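DUF305 domain-containing protein (Deinococcus radiodurans R1, PDB 3BT5) is of unknown function but folds as a compact, almost wholly helical bundle that groups with the ferritin-like families. Local coordinates at residues 7-17 with 130-141. Numbering follows the deposited sequence.
Sequences PPATPQEVQFV and ARPEVERLARQI
The carboxylate of E13 meets the start of helix 132-158 end-on: R131 N donates to E13 OE2 at 2.8 Å (N-H...O angle 155°), approaching nearly along the C-O bond. R131 is the N-cap, so E13 binds an amide just ahead of the helix. The other oxygen turns back to its own segment, where T10 N reaches E13 OE1 at 2.9 Å and E13 N returns a bond to T10 OG1, a capping box at the start of helix 11-37. One glutamate thus ties the first turns of two bundle helices; the axes of 11-17 and 132-141 come within 11.4 Å at 36° between their N-to-C directions. Deeper in, the contact is apolar and buried. F16 CG lies anti to the backbone N (chi1 170°), which carries the ring along V134, L137 and I141, its CD2 4.3 Å from V134 CG1 and its CZ 4.3 Å from I141 CD1, while V17 adds CG2 against L137 CD2; M125 and T122 also touch F16. The outer side is polar, hydrated and more open to solvent, with P7 and P8 exposed. There the extended R131 chain crosses E13 at about a right angle, its NE in a salt bridge with E133 OE2, which W68 also binds. R131 NH1 points at P7 O, near the guanidinium plane at its edge, but their 2.4 Å separation is doubtfully short. A water bridges P8 O and E13 OE1, with a weak link to R131 NH1.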
# COMPACT_ATOMS: atom_id res chain seq x y z
N PRO A 7 16.53 -22.01 -8.63
CA PRO A 7 17.51 -20.98 -8.27
C PRO A 7 16.94 -20.01 -7.22
O PRO A 7 15.77 -19.65 -7.29
CB PRO A 7 17.76 -20.26 -9.60
CG PRO A 7 16.49 -20.45 -10.38
CD PRO A 7 15.89 -21.76 -9.94
N PRO A 8 17.78 -19.59 -6.26
CA PRO A 8 17.26 -18.81 -5.14
C PRO A 8 16.88 -17.39 -5.58
O PRO A 8 17.38 -16.90 -6.60
CB PRO A 8 18.43 -18.78 -4.14
CG PRO A 8 19.48 -19.72 -4.70
CD PRO A 8 19.23 -19.79 -6.17
N ALA A 9 15.99 -16.75 -4.82
CA ALA A 9 15.59 -15.38 -5.11
C ALA A 9 16.82 -14.46 -5.02
O ALA A 9 17.66 -14.64 -4.14
CB ALA A 9 14.54 -14.93 -4.13
N THR A 10 16.91 -13.49 -5.92
CA THR A 10 18.06 -12.57 -5.92
C THR A 10 17.93 -11.58 -4.77
O THR A 10 16.85 -11.36 -4.24
CB THR A 10 18.14 -11.77 -7.24
OG1 THR A 10 17.01 -10.89 -7.31
CG2 THR A 10 18.13 -12.70 -8.48
N PRO A 11 19.05 -10.97 -4.37
CA PRO A 11 18.95 -9.93 -3.33
C PRO A 11 17.96 -8.80 -3.69
O PRO A 11 17.22 -8.32 -2.82
CB PRO A 11 20.39 -9.41 -3.24
CG PRO A 11 21.24 -10.61 -3.63
CD PRO A 11 20.45 -11.27 -4.73
N GLN A 12 17.91 -8.42 -4.96
CA GLN A 12 16.93 -7.41 -5.40
C GLN A 12 15.50 -7.91 -5.22
O GLN A 12 14.61 -7.15 -4.80
CB GLN A 12 17.18 -7.01 -6.86
CG GLN A 12 16.12 -6.09 -7.44
CD GLN A 12 16.33 -5.83 -8.94
OE1 GLN A 12 16.82 -6.69 -9.68
NE2 GLN A 12 15.91 -4.66 -9.40
N GLU A 13 15.24 -9.18 -5.56
CA GLU A 13 13.90 -9.73 -5.39
C GLU A 13 13.51 -9.82 -3.92
O GLU A 13 12.38 -9.50 -3.53
CB GLU A 13 13.79 -11.12 -6.03
CG GLU A 13 13.83 -11.05 -7.54
CD GLU A 13 13.96 -12.41 -8.21
OE1 GLU A 13 14.63 -13.32 -7.66
OE2 GLU A 13 13.39 -12.55 -9.30
N VAL A 14 14.45 -10.27 -3.09
CA VAL A 14 14.18 -10.36 -1.65
C VAL A 14 13.86 -8.96 -1.09
O VAL A 14 12.86 -8.78 -0.38
CB VAL A 14 15.38 -10.98 -0.91
CG1 VAL A 14 15.18 -10.90 0.61
CG2 VAL A 14 15.57 -12.43 -1.37
N GLN A 15 14.69 -7.97 -1.43
CA GLN A 15 14.44 -6.64 -0.90
C GLN A 15 13.10 -6.08 -1.39
O GLN A 15 12.37 -5.42 -0.64
CB GLN A 15 15.55 -5.68 -1.31
CG GLN A 15 15.20 -4.22 -0.93
CD GLN A 15 16.21 -3.21 -1.45
OE1 GLN A 15 16.21 -2.83 -2.62
NE2 GLN A 15 17.09 -2.78 -0.57
N PHE A 16 12.77 -6.34 -2.66
CA PHE A 16 11.50 -5.86 -3.22
C PHE A 16 10.33 -6.40 -2.41
O PHE A 16 9.44 -5.65 -2.00
CB PHE A 16 11.37 -6.31 -4.68
CG PHE A 16 10.02 -6.07 -5.25
CD1 PHE A 16 9.58 -4.77 -5.50
CD2 PHE A 16 9.17 -7.14 -5.48
CE1 PHE A 16 8.29 -4.56 -5.98
CE2 PHE A 16 7.89 -6.94 -5.97
CZ PHE A 16 7.45 -5.63 -6.23
N VAL A 17 10.31 -7.70 -2.15
CA VAL A 17 9.21 -8.29 -1.40
C VAL A 17 9.21 -7.78 0.05
O VAL A 17 8.14 -7.46 0.60
CB VAL A 17 9.23 -9.83 -1.51
CG1 VAL A 17 8.12 -10.47 -0.65
CG2 VAL A 17 9.03 -10.23 -2.98
N ALA A 130 12.65 -11.34 -14.20
CA ALA A 130 12.55 -11.72 -12.80
C ALA A 130 12.00 -13.13 -12.67
O ALA A 130 11.37 -13.66 -13.59
CB ALA A 130 11.66 -10.72 -12.03
N ARG A 131 12.27 -13.75 -11.52
CA ARG A 131 11.70 -15.05 -11.14
C ARG A 131 10.19 -15.05 -11.39
O ARG A 131 9.51 -14.12 -11.00
CB ARG A 131 11.99 -15.22 -9.66
CG ARG A 131 11.31 -16.34 -8.97
CD ARG A 131 11.73 -16.34 -7.50
NE ARG A 131 11.65 -17.67 -6.92
CZ ARG A 131 12.66 -18.53 -6.88
NH1 ARG A 131 13.84 -18.18 -7.39
NH2 ARG A 131 12.51 -19.72 -6.34
N PRO A 132 9.65 -16.07 -12.07
CA PRO A 132 8.24 -16.05 -12.46
C PRO A 132 7.23 -15.63 -11.39
O PRO A 132 6.34 -14.82 -11.67
CB PRO A 132 7.98 -17.48 -12.96
CG PRO A 132 9.33 -17.90 -13.52
CD PRO A 132 10.35 -17.27 -12.58
N GLU A 133 7.33 -16.16 -10.17
CA GLU A 133 6.36 -15.82 -9.13
C GLU A 133 6.46 -14.36 -8.72
O GLU A 133 5.46 -13.75 -8.31
CB GLU A 133 6.52 -16.71 -7.91
CG GLU A 133 7.89 -16.62 -7.23
CD GLU A 133 7.99 -17.54 -6.03
OE1 GLU A 133 6.93 -17.98 -5.54
OE2 GLU A 133 9.10 -17.84 -5.55
N VAL A 134 7.66 -13.80 -8.85
CA VAL A 134 7.85 -12.39 -8.53
C VAL A 134 7.26 -11.55 -9.64
O VAL A 134 6.58 -10.57 -9.39
CB VAL A 134 9.35 -12.04 -8.26
CG1 VAL A 134 9.54 -10.54 -8.05
CG2 VAL A 134 9.84 -12.81 -7.02
N GLU A 135 7.46 -11.97 -10.89
CA GLU A 135 6.87 -11.24 -12.01
C GLU A 135 5.34 -11.23 -11.89
O GLU A 135 4.70 -10.20 -12.12
CB GLU A 135 7.30 -11.84 -13.37
CG GLU A 135 6.81 -10.98 -14.54
CD GLU A 135 7.07 -11.58 -15.90
OE1 GLU A 135 7.45 -12.78 -15.98
OE2 GLU A 135 6.89 -10.84 -16.90
N ARG A 136 4.78 -12.38 -11.52
CA ARG A 136 3.33 -12.51 -11.40
C ARG A 136 2.82 -11.56 -10.32
O ARG A 136 1.87 -10.78 -10.54
CB ARG A 136 2.96 -13.96 -11.08
CG ARG A 136 1.47 -14.27 -11.10
CD ARG A 136 1.20 -15.78 -10.97
NE ARG A 136 1.73 -16.34 -9.72
CZ ARG A 136 2.72 -17.22 -9.65
NH1 ARG A 136 3.13 -17.67 -8.46
NH2 ARG A 136 3.32 -17.66 -10.75
N LEU A 137 3.45 -11.62 -9.16
CA LEU A 137 3.09 -10.73 -8.03
C LEU A 137 3.20 -9.27 -8.44
O LEU A 137 2.30 -8.44 -8.16
CB LEU A 137 4.03 -10.99 -6.87
CG LEU A 137 3.93 -9.98 -5.71
CD1 LEU A 137 2.60 -10.17 -4.99
CD2 LEU A 137 5.12 -10.12 -4.73
N ALA A 138 4.29 -8.93 -9.12
CA ALA A 138 4.49 -7.56 -9.56
C ALA A 138 3.36 -7.09 -10.47
O ALA A 138 2.83 -5.97 -10.33
CB ALA A 138 5.84 -7.42 -10.26
N ARG A 139 3.01 -7.92 -11.45
CA ARG A 139 1.91 -7.56 -12.33
C ARG A 139 0.61 -7.35 -11.55
O ARG A 139 -0.12 -6.37 -11.78
CB ARG A 139 1.76 -8.62 -13.43
CG ARG A 139 3.02 -8.70 -14.30
CD ARG A 139 2.85 -9.55 -15.55
NE ARG A 139 4.07 -9.49 -16.37
CZ ARG A 139 4.37 -8.50 -17.20
NH1 ARG A 139 3.54 -7.47 -17.35
NH2 ARG A 139 5.50 -8.52 -17.90
N GLN A 140 0.32 -8.25 -10.61
CA GLN A 140 -0.90 -8.10 -9.78
C GLN A 140 -0.91 -6.81 -8.97
O GLN A 140 -1.94 -6.13 -8.87
CB GLN A 140 -1.10 -9.31 -8.85
CG GLN A 140 -1.42 -10.61 -9.59
CD GLN A 140 -1.23 -11.84 -8.72
OE1 GLN A 140 -1.03 -11.74 -7.51
NE2 GLN A 140 -1.28 -13.02 -9.34
N ILE A 141 0.23 -6.48 -8.37
CA ILE A 141 0.34 -5.25 -7.61
C ILE A 141 0.04 -4.04 -8.49
O ILE A 141 -0.77 -3.17 -8.11
CB ILE A 141 1.74 -5.11 -6.96
CG1 ILE A 141 1.90 -6.14 -5.84
CG2 ILE A 141 1.98 -3.67 -6.47
CD1 ILE A 141 3.33 -6.27 -5.33
O HOH W 1 15.45 -15.61 -8.95